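Local structure of exosome complex component Rrp41 (Archaeoglobus fulgidus, 3M7N) at residues E[43-54]-E[132-143]; E[156-167]-E[183-194]. The protein probably degrades RNA as a catalytic 3'->5' exoribonuclease subunit of the archaeal exosome and probably also synthesises heteromeric RNA tails. The protein carries 1 engineered substitution. One frame throughout, in Å; residues are numbered along the deposited sequence.

Interaction 1: E[43-54]-E[132-143]; sequences CYLEMGKNKVIA and ADAGSRTACLNA. With nucleotides of chain L.
A beta hairpin lies over the RNA-binding end of a helix here: strands 43-47 and 50-54, turned back by a type II' turn from Met47 to Asn50, pack on helix 136-143, Asn50 meeting the loop before it and Met47 its first turns. Asn50 does the polar work. Its OD1 accepts Asp133 N at 2.7 Å, the donor standing 55° above the carbonyl plane, while ND2 gives a proton to Ala134 O at 2.8 Å in the plane of its own amide. ND2 also bonds back to Met47 O, so three bonds fix the rotation of this buried carboxamide and tie the turn to the loop. Along the helix, small residues let the strands come close. Ala139 CB sits between Met47 SD (3.8 Å) and Val52 CG1, and Ala143 CB rests against Leu45 CB (3.7 Å) and Val52 CG2. In Met47, CG lies anti to the backbone N (chi1 -179°) and the chain stays extended beyond it, which carries SD and CE to the helix. The Met47 and Thr138 side chains cross at about a right angle, CE lying against OG1, which donates to Gly135 O in the carbonyl plane at 2.7 Å. Just beyond Gly135, the N-cap, the helix start faces the RNA: Ser136 OG, also bonded to Tyr79, lies 3.2 Å from O3' of C6 of chain L, and Arg137 turns its guanidinium edge to the phosphate, NH2 3.1 Å from OP2. Alongside, Asp133 OD1 pairs with Lys44 of the exonuclease 2 chain. A sheet packed on a helix is consistent with the RNase PH family.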
loop_
_atom_site.group_PDB
_atom_site.type_symbol
_atom_site.label_atom_id
_atom_site.label_comp_id
_atom_site.label_asym_id
_atom_site.label_seq_id
_atom_site.Cartn_x
_atom_site.Cartn_y
_atom_site.Cartn_z
ATOM N N CYS E 43 18.812 17.187 17.372
ATOM C CA CYS E 43 19.920 18.080 17.135
ATOM C C CYS E 43 19.553 19.062 16.051
ATOM O O CYS E 43 19.070 18.657 14.998
ATOM C CB CYS E 43 21.164 17.283 16.727
ATOM S SG CYS E 43 22.567 18.291 16.121
ATOM N N TYR E 44 19.757 20.351 16.325
ATOM C CA TYR E 44 19.743 21.365 15.273
ATOM C C TYR E 44 21.191 21.707 14.866
ATOM O O TYR E 44 22.069 21.853 15.710
ATOM C CB TYR E 44 18.966 22.622 15.683
ATOM C CG TYR E 44 19.021 23.720 14.636
ATOM C CD1 TYR E 44 18.238 23.661 13.490
ATOM C CD2 TYR E 44 19.860 24.803 14.788
ATOM C CE1 TYR E 44 18.299 24.675 12.517
ATOM C CE2 TYR E 44 19.928 25.810 13.829
ATOM C CZ TYR E 44 19.152 25.737 12.695
ATOM O OH TYR E 44 19.213 26.737 11.750
ATOM N N LEU E 45 21.438 21.815 13.569
ATOM C CA LEU E 45 22.792 21.859 13.058
ATOM C C LEU E 45 22.797 22.784 11.878
ATOM O O LEU E 45 21.922 22.711 11.014
ATOM C CB LEU E 45 23.216 20.470 12.617
ATOM C CG LEU E 45 24.568 19.975 12.070
ATOM C CD1 LEU E 45 25.136 20.814 10.926
ATOM C CD2 LEU E 45 25.584 19.675 13.156
ATOM N N GLU E 46 23.768 23.685 11.873
ATOM C CA GLU E 46 24.052 24.497 10.712
ATOM C C GLU E 46 25.440 24.127 10.186
ATOM O O GLU E 46 26.331 23.707 10.937
ATOM C CB GLU E 46 23.956 25.982 11.062
ATOM C CG GLU E 46 22.529 26.476 11.276
ATOM C CD GLU E 46 22.463 27.927 11.751
ATOM O OE1 GLU E 46 21.374 28.371 12.184
ATOM O OE2 GLU E 46 23.503 28.625 11.704
ATOM N N MET E 47 25.608 24.268 8.886
ATOM C CA MET E 47 26.855 23.921 8.244
ATOM C C MET E 47 26.868 24.721 6.971
ATOM O O MET E 47 26.257 24.326 5.974
ATOM C CB MET E 47 26.871 22.433 7.943
ATOM C CG MET E 47 28.115 21.911 7.301
ATOM S SD MET E 47 28.137 20.117 7.366
ATOM C CE MET E 47 29.878 19.764 7.074
ATOM N N GLY E 48 27.541 25.864 7.008
ATOM C CA GLY E 48 27.406 26.827 5.934
ATOM C C GLY E 48 25.955 27.285 5.888
ATOM O O GLY E 48 25.355 27.590 6.919
ATOM N N LYS E 49 25.379 27.314 4.695
ATOM C CA LYS E 49 23.997 27.730 4.554
ATOM C C LYS E 49 23.019 26.601 4.805
ATOM O O LYS E 49 21.808 26.824 4.789
ATOM C CB LYS E 49 23.750 28.327 3.174
ATOM C CG LYS E 49 24.432 29.650 2.960
ATOM C CD LYS E 49 24.088 30.220 1.593
ATOM C CE LYS E 49 25.012 31.385 1.252
ATOM N NZ LYS E 49 25.347 32.180 2.478
ATOM N N ASN E 50 23.528 25.393 5.032
ATOM C CA ASN E 50 22.652 24.270 5.349
ATOM C C ASN E 50 22.033 24.502 6.694
ATOM O O ASN E 50 22.721 24.905 7.628
ATOM C CB ASN E 50 23.415 22.943 5.402
ATOM C CG ASN E 50 23.810 22.441 4.028
ATOM O OD1 ASN E 50 22.949 22.097 3.211
ATOM N ND2 ASN E 50 25.123 22.402 3.760
ATOM N N LYS E 51 20.733 24.252 6.803
ATOM C CA LYS E 51 20.090 24.247 8.118
ATOM C C LYS E 51 19.247 23.007 8.240
ATOM O O LYS E 51 18.266 22.851 7.526
ATOM C CB LYS E 51 19.220 25.481 8.320
ATOM C CG LYS E 51 19.965 26.782 8.186
ATOM C CD LYS E 51 19.178 27.927 8.808
ATOM C CE LYS E 51 19.834 29.260 8.478
ATOM N NZ LYS E 51 19.041 30.353 9.066
ATOM N N VAL E 52 19.628 22.122 9.148
ATOM C CA VAL E 52 18.974 20.835 9.231
ATOM C C VAL E 52 18.572 20.545 10.650
ATOM O O VAL E 52 19.134 21.100 11.595
ATOM C CB VAL E 52 19.906 19.695 8.753
ATOM C CG1 VAL E 52 20.518 20.040 7.413
ATOM C CG2 VAL E 52 20.990 19.429 9.772
ATOM N N ILE E 53 17.588 19.667 10.793
ATOM C CA ILE E 53 17.179 19.197 12.106
ATOM C C ILE E 53 16.990 17.668 12.132
ATOM O O ILE E 53 16.491 17.069 11.182
ATOM C CB ILE E 53 15.940 19.989 12.634
ATOM C CG1 ILE E 53 15.624 19.566 14.069
ATOM C CG2 ILE E 53 14.741 19.838 11.705
ATOM C CD1 ILE E 53 14.890 20.642 14.852
ATOM N N ALA E 54 17.422 17.032 13.206
ATOM C CA ALA E 54 17.393 15.581 13.279
ATOM C C ALA E 54 16.643 15.166 14.512
ATOM O O ALA E 54 16.681 15.854 15.532
ATOM C CB ALA E 54 18.817 15.000 13.327
ATOM N N ALA E 132 18.857 24.330 2.337
ATOM C CA ALA E 132 19.774 23.454 1.640
ATOM C C ALA E 132 20.921 24.200 1.007
ATOM O O ALA E 132 20.750 25.245 0.382
ATOM C CB ALA E 132 19.040 22.655 0.587
ATOM N N ASP E 133 22.106 23.641 1.167
ATOM C CA ASP E 133 23.233 24.067 0.362
ATOM C C ASP E 133 24.045 22.818 0.053
ATOM O O ASP E 133 23.603 21.708 0.357
ATOM C CB ASP E 133 24.060 25.130 1.081
ATOM C CG ASP E 133 24.780 26.046 0.116
ATOM O OD1 ASP E 133 24.271 27.155 -0.169
ATOM O OD2 ASP E 133 25.850 25.641 -0.378
ATOM N N ALA E 134 25.209 22.983 -0.566
ATOM C CA ALA E 134 26.053 21.838 -0.867
ATOM C C ALA E 134 26.341 21.092 0.427
ATOM O O ALA E 134 26.489 21.703 1.474
ATOM C CB ALA E 134 27.352 22.287 -1.541
ATOM N N GLY E 135 26.401 19.769 0.356
ATOM C CA GLY E 135 26.757 18.970 1.504
ATOM C C GLY E 135 25.640 18.665 2.491
ATOM O O GLY E 135 25.925 18.133 3.575
ATOM N N SER E 136 24.387 18.975 2.147
ATOM C CA SER E 136 23.276 18.741 3.089
ATOM C C SER E 136 23.228 17.313 3.631
ATOM O O SER E 136 22.846 17.094 4.783
ATOM C CB SER E 136 21.909 19.129 2.507
ATOM O OG SER E 136 21.545 18.337 1.392
ATOM N N ARG E 137 23.646 16.342 2.832
ATOM C CA ARG E 137 23.671 14.971 3.339
ATOM C C ARG E 137 24.710 14.793 4.460
ATOM O O ARG E 137 24.489 14.035 5.404
ATOM C CB ARG E 137 23.849 13.948 2.212
ATOM C CG ARG E 137 25.270 13.478 1.990
ATOM C CD ARG E 137 25.355 12.644 0.725
ATOM N NE ARG E 137 24.740 13.349 -0.397
ATOM C CZ ARG E 137 24.521 12.804 -1.589
ATOM N NH1 ARG E 137 24.881 11.548 -1.820
ATOM N NH2 ARG E 137 23.955 13.511 -2.551
ATOM N N THR E 138 25.833 15.508 4.366
ATOM C CA THR E 138 26.865 15.448 5.413
ATOM C C THR E 138 26.375 16.173 6.680
ATOM O O THR E 138 26.494 15.651 7.788
ATOM C CB THR E 138 28.252 15.982 4.925
ATOM O OG1 THR E 138 28.224 17.408 4.761
ATOM C CG2 THR E 138 28.644 15.342 3.603
ATOM N N ALA E 139 25.782 17.349 6.498
ATOM C CA ALA E 139 25.103 18.038 7.589
ATOM C C ALA E 139 24.118 17.130 8.338
ATOM O O ALA E 139 24.177 17.021 9.580
ATOM C CB ALA E 139 24.415 19.275 7.087
ATOM N N CYS E 140 23.244 16.440 7.603
ATOM C CA CYS E 140 22.264 15.550 8.256
ATOM C C CYS E 140 22.937 14.426 9.004
ATOM O O CYS E 140 22.543 14.085 10.119
ATOM C CB CYS E 140 21.240 14.997 7.251
ATOM S SG CYS E 140 20.272 16.332 6.499
ATOM N N LEU E 141 23.954 13.832 8.401
ATOM C CA LEU E 141 24.648 12.757 9.089
ATOM C C LEU E 141 25.263 13.258 10.403
ATOM O O LEU E 141 25.209 12.559 11.426
ATOM C CB LEU E 141 25.707 12.120 8.193
ATOM C CG LEU E 141 25.272 11.086 7.155
ATOM C CD1 LEU E 141 26.440 10.747 6.203
ATOM C CD2 LEU E 141 24.717 9.834 7.842
ATOM N N ASN E 142 25.817 14.475 10.392
ATOM C CA ASN E 142 26.394 15.004 11.625
ATOM C C ASN E 142 25.309 15.240 12.645
ATOM O O ASN E 142 25.480 14.919 13.823
ATOM C CB ASN E 142 27.206 16.293 11.404
ATOM C CG ASN E 142 28.506 16.040 10.685
ATOM O OD1 ASN E 142 29.236 15.095 11.015
ATOM N ND2 ASN E 142 28.796 16.860 9.676
ATOM N N ALA E 143 24.197 15.813 12.194
ATOM C CA ALA E 143 23.100 16.114 13.109
ATOM C C ALA E 143 22.513 14.820 13.646
ATOM O O ALA E 143 22.215 14.703 14.839
ATOM C CB ALA E 143 22.045 16.950 12.424
ATOM P P C L 6 24.044 16.788 -4.333
ATOM O OP1 C L 6 25.250 16.597 -3.493
ATOM O OP2 C L 6 23.257 15.599 -4.743
ATOM O "O5'" C L 6 23.076 17.861 -3.627
ATOM C "C5'" C L 6 23.655 19.084 -3.164
ATOM C "C4'" C L 6 22.705 20.264 -3.237
ATOM O "O4'" C L 6 22.034 20.339 -4.520
ATOM C "C3'" C L 6 21.528 20.249 -2.275
ATOM O "O3'" C L 6 21.971 20.447 -0.934
ATOM C "C2'" C L 6 20.763 21.439 -2.842
ATOM O "O2'" C L 6 21.349 22.694 -2.522
ATOM C "C1'" C L 6 20.888 21.159 -4.342
ATOM N N1 C L 6 19.670 20.484 -4.867
ATOM C C2 C L 6 18.562 21.274 -5.178
ATOM O O2 C L 6 18.637 22.499 -5.021
ATOM N N3 C L 6 17.440 20.676 -5.648
ATOM C C4 C L 6 17.406 19.350 -5.806
ATOM N N4 C L 6 16.270 18.809 -6.275
ATOM C C5 C L 6 18.534 18.529 -5.490
ATOM C C6 C L 6 19.634 19.130 -5.024
#

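Interaction 2: E[156-167]-E[183-194]; sequences KGMITSVAVGKA and GEADMPFAFLIR
Ser161, paired with Ala190, reaches to the carbonyl of the preceding residue: its OG donates to Phe189 O at 2.7 Å, tilted 20° from the carbonyl plane. Chi1 of 173° puts OG anti to the backbone N and brings it to that carbonyl, which receives a weak bond from Val162 N. A valine in its place would probably lose the bond to Phe189 O, leaving that carbonyl with the weak Val162 N bond. The strands run antiparallel, their backbones bonded both ways at Met158-Ile193, Thr160-Phe191 and Val164-Met187, with Phe191 N to Thr160 O at 2.7 Å. They pinch between, CA atoms 3.9 Å apart at Ser161 and Ala190 and 3.7 Å at Ala163 and Pro188. Pro188 falls in a non-hydrogen-bonded pair, where strand 158-167 asks no N-H of it. On the other face Phe189 presents its ring edge to Val162 O, CD1 at 3.5 Å, and Ile193 CG1 slants across Thr160 OG1 at 3.4 Å. The far end is closed by Glu184 N, which bonds Lys166 O at 2.7 Å and nearly straight (172°).

Outward, Gln233 holds the Thr160 hydroxyl, Glu214 takes the Lys166 ammonium, and Arg194 pairs with Glu199. Helix 212-248 packs against Thr160, Phe189 and Phe191, and helix 136-150 touches Met158, Thr160 and Ser161. These are the middle strands of an antiparallel sheet, flanked by 170-173 beside 158-167 and by 197-207 beside 185-194.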
loop_
_atom_site.group_PDB
_atom_site.type_symbol
_atom_site.label_atom_id
_atom_site.label_comp_id
_atom_site.label_asym_id
_atom_site.label_seq_id
_atom_site.Cartn_x
_atom_site.Cartn_y
_atom_site.Cartn_z
ATOM N N LYS E 156 29.151 2.207 18.706
ATOM C CA LYS E 156 30.578 1.904 18.726
ATOM C C LYS E 156 31.376 3.194 18.904
ATOM O O LYS E 156 32.419 3.212 19.534
ATOM C CB LYS E 156 31.004 1.229 17.422
ATOM C CG LYS E 156 30.718 -0.257 17.358
ATOM C CD LYS E 156 30.931 -0.789 15.943
ATOM C CE LYS E 156 30.437 -2.226 15.802
ATOM N NZ LYS E 156 30.602 -2.762 14.415
ATOM N N GLY E 157 30.870 4.270 18.323
ATOM C CA GLY E 157 31.495 5.562 18.417
ATOM C C GLY E 157 30.640 6.537 17.639
ATOM O O GLY E 157 29.492 6.261 17.349
ATOM N N MET E 158 31.206 7.670 17.271
ATOM C CA MET E 158 30.440 8.691 16.612
ATOM C C MET E 158 30.605 8.670 15.100
ATOM O O MET E 158 31.560 8.114 14.564
ATOM C CB MET E 158 30.826 10.053 17.181
ATOM C CG MET E 158 30.083 10.369 18.480
ATOM S SD MET E 158 28.713 11.431 18.040
ATOM C CE MET E 158 29.465 12.161 16.585
ATOM N N ILE E 159 29.660 9.290 14.419
ATOM C CA ILE E 159 29.695 9.348 12.989
ATOM C C ILE E 159 29.944 10.798 12.630
ATOM O O ILE E 159 29.248 11.690 13.104
ATOM C CB ILE E 159 28.349 8.854 12.392
ATOM C CG1 ILE E 159 28.252 7.328 12.478
ATOM C CG2 ILE E 159 28.203 9.296 10.966
ATOM C CD1 ILE E 159 29.302 6.587 11.646
ATOM N N THR E 160 30.946 11.042 11.802
ATOM C CA THR E 160 31.284 12.405 11.463
ATOM C C THR E 160 31.491 12.491 9.960
ATOM O O THR E 160 32.064 11.592 9.338
ATOM C CB THR E 160 32.551 12.890 12.248
ATOM O OG1 THR E 160 32.385 12.630 13.652
ATOM C CG2 THR E 160 32.801 14.384 12.018
ATOM N N SER E 161 31.048 13.577 9.367
ATOM C CA SER E 161 30.914 13.574 7.932
ATOM C C SER E 161 31.280 14.916 7.309
ATOM O O SER E 161 30.897 15.967 7.824
ATOM C CB SER E 161 29.465 13.166 7.585
ATOM O OG SER E 161 29.197 13.300 6.205
ATOM N N VAL E 162 32.027 14.866 6.207
ATOM C CA VAL E 162 32.263 16.023 5.352
ATOM C C VAL E 162 32.508 15.558 3.925
ATOM O O VAL E 162 32.936 14.432 3.700
ATOM C CB VAL E 162 33.588 16.770 5.696
ATOM C CG1 VAL E 162 33.374 18.278 5.719
ATOM C CG2 VAL E 162 34.204 16.255 6.957
ATOM N N ALA E 163 32.315 16.460 2.974
ATOM C CA ALA E 163 32.676 16.200 1.593
ATOM C C ALA E 163 33.953 16.964 1.227
ATOM O O ALA E 163 34.252 18.007 1.794
ATOM C CB ALA E 163 31.541 16.612 0.648
ATOM N N VAL E 164 34.707 16.425 0.280
ATOM C CA VAL E 164 35.792 17.169 -0.315
ATOM C C VAL E 164 35.366 17.414 -1.740
ATOM O O VAL E 164 34.856 16.501 -2.399
ATOM C CB VAL E 164 37.114 16.377 -0.300
ATOM C CG1 VAL E 164 38.101 16.967 -1.306
ATOM C CG2 VAL E 164 37.708 16.353 1.106
ATOM N N GLY E 165 35.545 18.644 -2.206
ATOM C CA GLY E 165 35.259 18.988 -3.584
ATOM C C GLY E 165 36.543 19.140 -4.372
ATOM O O GLY E 165 37.640 18.942 -3.862
ATOM N N LYS E 166 36.399 19.480 -5.639
ATOM C CA LYS E 166 37.545 19.769 -6.461
ATOM C C LYS E 166 37.182 20.955 -7.334
ATOM O O LYS E 166 36.204 20.911 -8.079
ATOM C CB LYS E 166 37.947 18.559 -7.303
ATOM C CG LYS E 166 39.155 18.830 -8.205
ATOM C CD LYS E 166 39.602 17.580 -8.936
ATOM C CE LYS E 166 40.297 17.887 -10.240
ATOM N NZ LYS E 166 40.638 16.599 -10.907
ATOM N N ALA E 167 37.968 22.021 -7.215
ATOM C CA ALA E 167 37.684 23.275 -7.895
ATOM C C ALA E 167 38.943 23.833 -8.552
ATOM O O ALA E 167 40.003 23.908 -7.926
ATOM C CB ALA E 167 37.095 24.272 -6.917
ATOM N N GLY E 183 32.347 22.905 -10.067
ATOM C CA GLY E 183 33.607 22.228 -9.798
ATOM C C GLY E 183 33.815 20.972 -10.635
ATOM O O GLY E 183 33.095 20.726 -11.600
ATOM N N GLU E 184 34.800 20.166 -10.267
ATOM C CA GLU E 184 35.150 19.008 -11.073
ATOM C C GLU E 184 34.799 17.694 -10.377
ATOM O O GLU E 184 34.799 16.626 -11.002
ATOM C CB GLU E 184 36.643 19.026 -11.408
ATOM C CG GLU E 184 37.056 20.069 -12.436
ATOM C CD GLU E 184 37.641 21.321 -11.805
ATOM O OE1 GLU E 184 38.571 21.204 -10.975
ATOM O OE2 GLU E 184 37.169 22.430 -12.137
ATOM N N ALA E 185 34.513 17.767 -9.081
ATOM C CA ALA E 185 34.241 16.562 -8.325
ATOM C C ALA E 185 33.616 16.857 -6.964
ATOM O O ALA E 185 33.795 17.928 -6.411
ATOM C CB ALA E 185 35.512 15.745 -8.175
ATOM N N ASP E 186 32.872 15.897 -6.435
ATOM C CA ASP E 186 32.240 16.051 -5.138
ATOM C C ASP E 186 32.231 14.693 -4.447
ATOM O O ASP E 186 31.776 13.689 -5.013
ATOM C CB ASP E 186 30.821 16.608 -5.305
ATOM C CG ASP E 186 30.122 16.859 -3.972
ATOM O OD1 ASP E 186 28.885 16.725 -3.920
ATOM O OD2 ASP E 186 30.802 17.170 -2.972
ATOM N N MET E 187 32.735 14.652 -3.221
ATOM C CA MET E 187 32.982 13.376 -2.575
ATOM C C MET E 187 32.705 13.385 -1.068
ATOM O O MET E 187 33.605 13.604 -0.251
ATOM C CB MET E 187 34.407 12.934 -2.872
ATOM C CG MET E 187 34.753 11.548 -2.366
ATOM S SD MET E 187 36.422 11.087 -2.869
ATOM C CE MET E 187 36.574 9.505 -2.043
ATOM N N PRO E 188 31.439 13.137 -0.699
ATOM C CA PRO E 188 31.044 13.047 0.710
ATOM C C PRO E 188 31.659 11.835 1.399
ATOM O O PRO E 188 31.723 10.774 0.794
ATOM C CB PRO E 188 29.511 12.905 0.641
ATOM C CG PRO E 188 29.204 12.509 -0.772
ATOM C CD PRO E 188 30.277 13.148 -1.601
ATOM N N PHE E 189 32.113 12.008 2.641
ATOM C CA PHE E 189 32.582 10.904 3.486
ATOM C C PHE E 189 31.833 10.952 4.803
ATOM O O PHE E 189 31.288 11.988 5.181
ATOM C CB PHE E 189 34.069 11.056 3.876
ATOM C CG PHE E 189 35.014 11.116 2.724
ATOM C CD1 PHE E 189 35.179 12.290 2.001
ATOM C CD2 PHE E 189 35.781 10.009 2.388
ATOM C CE1 PHE E 189 36.074 12.345 0.956
ATOM C CE2 PHE E 189 36.680 10.063 1.335
ATOM C CZ PHE E 189 36.827 11.234 0.626
ATOM N N ALA E 190 31.857 9.841 5.528
ATOM C CA ALA E 190 31.568 9.874 6.953
ATOM C C ALA E 190 32.437 8.807 7.575
ATOM O O ALA E 190 32.674 7.764 6.963
ATOM C CB ALA E 190 30.113 9.610 7.233
ATOM N N PHE E 191 32.913 9.073 8.786
ATOM C CA PHE E 191 33.832 8.166 9.449
ATOM C C PHE E 191 33.284 7.780 10.807
ATOM O O PHE E 191 32.517 8.526 11.417
ATOM C CB PHE E 191 35.208 8.832 9.665
ATOM C CG PHE E 191 35.813 9.432 8.423
ATOM C CD1 PHE E 191 35.638 10.775 8.137
ATOM C CD2 PHE E 191 36.575 8.659 7.555
ATOM C CE1 PHE E 191 36.195 11.338 6.995
ATOM C CE2 PHE E 191 37.139 9.216 6.421
ATOM C CZ PHE E 191 36.960 10.556 6.140
ATOM N N LEU E 192 33.697 6.613 11.276
ATOM C CA LEU E 192 33.585 6.271 12.677
ATOM C C LEU E 192 34.780 6.883 13.434
ATOM O O LEU E 192 35.934 6.609 13.088
ATOM C CB LEU E 192 33.608 4.751 12.839
ATOM C CG LEU E 192 33.661 4.302 14.293
ATOM C CD1 LEU E 192 32.326 4.604 14.995
ATOM C CD2 LEU E 192 34.024 2.825 14.391
ATOM N N ILE E 193 34.496 7.733 14.427
ATOM C CA ILE E 193 35.501 8.201 15.374
ATOM C C ILE E 193 35.462 7.335 16.626
ATOM O O ILE E 193 34.408 7.174 17.247
ATOM C CB ILE E 193 35.255 9.644 15.850
ATOM C CG1 ILE E 193 34.834 10.552 14.698
ATOM C CG2 ILE E 193 36.498 10.191 16.548
ATOM C CD1 ILE E 193 35.902 10.778 13.663
ATOM N N ARG E 194 36.610 6.786 17.002
ATOM C CA ARG E 194 36.719 5.946 18.185
ATOM C C ARG E 194 38.052 6.277 18.828
ATOM O O ARG E 194 39.044 6.486 18.133
ATOM C CB ARG E 194 36.679 4.465 17.810
ATOM C CG ARG E 194 35.865 3.608 18.752
ATOM C CD ARG E 194 36.539 2.299 19.051
ATOM N NE ARG E 194 36.638 1.411 17.900
ATOM C CZ ARG E 194 35.857 0.348 17.699
ATOM N NH1 ARG E 194 36.023 -0.414 16.626
ATOM N NH2 ARG E 194 34.906 0.043 18.568
#

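How the interactions relate
Both contacts are buried, and helix 136-150 joins them: it carries the second half of interaction 1 and is followed in the chain by strand 158-167, which opens interaction 2. They also meet directly, since Asn142 OD1 lies 2.9 Å from Ser161 N, a probable hydrogen bond. In 43-54 with 132-143, strands press side chains onto a helix, with one amide providing the polar bonds and the RNA at the loop before the helix; in 156-167 with 183-194, backbone bonds between strands dominate. The first belongs to the mixed sheet, the second to the antiparallel sheet, and helix 136-150 touches both: Ala139 and Ala143 meet the hairpin, Thr138, Leu141 and Asn142 meet strand 158-167.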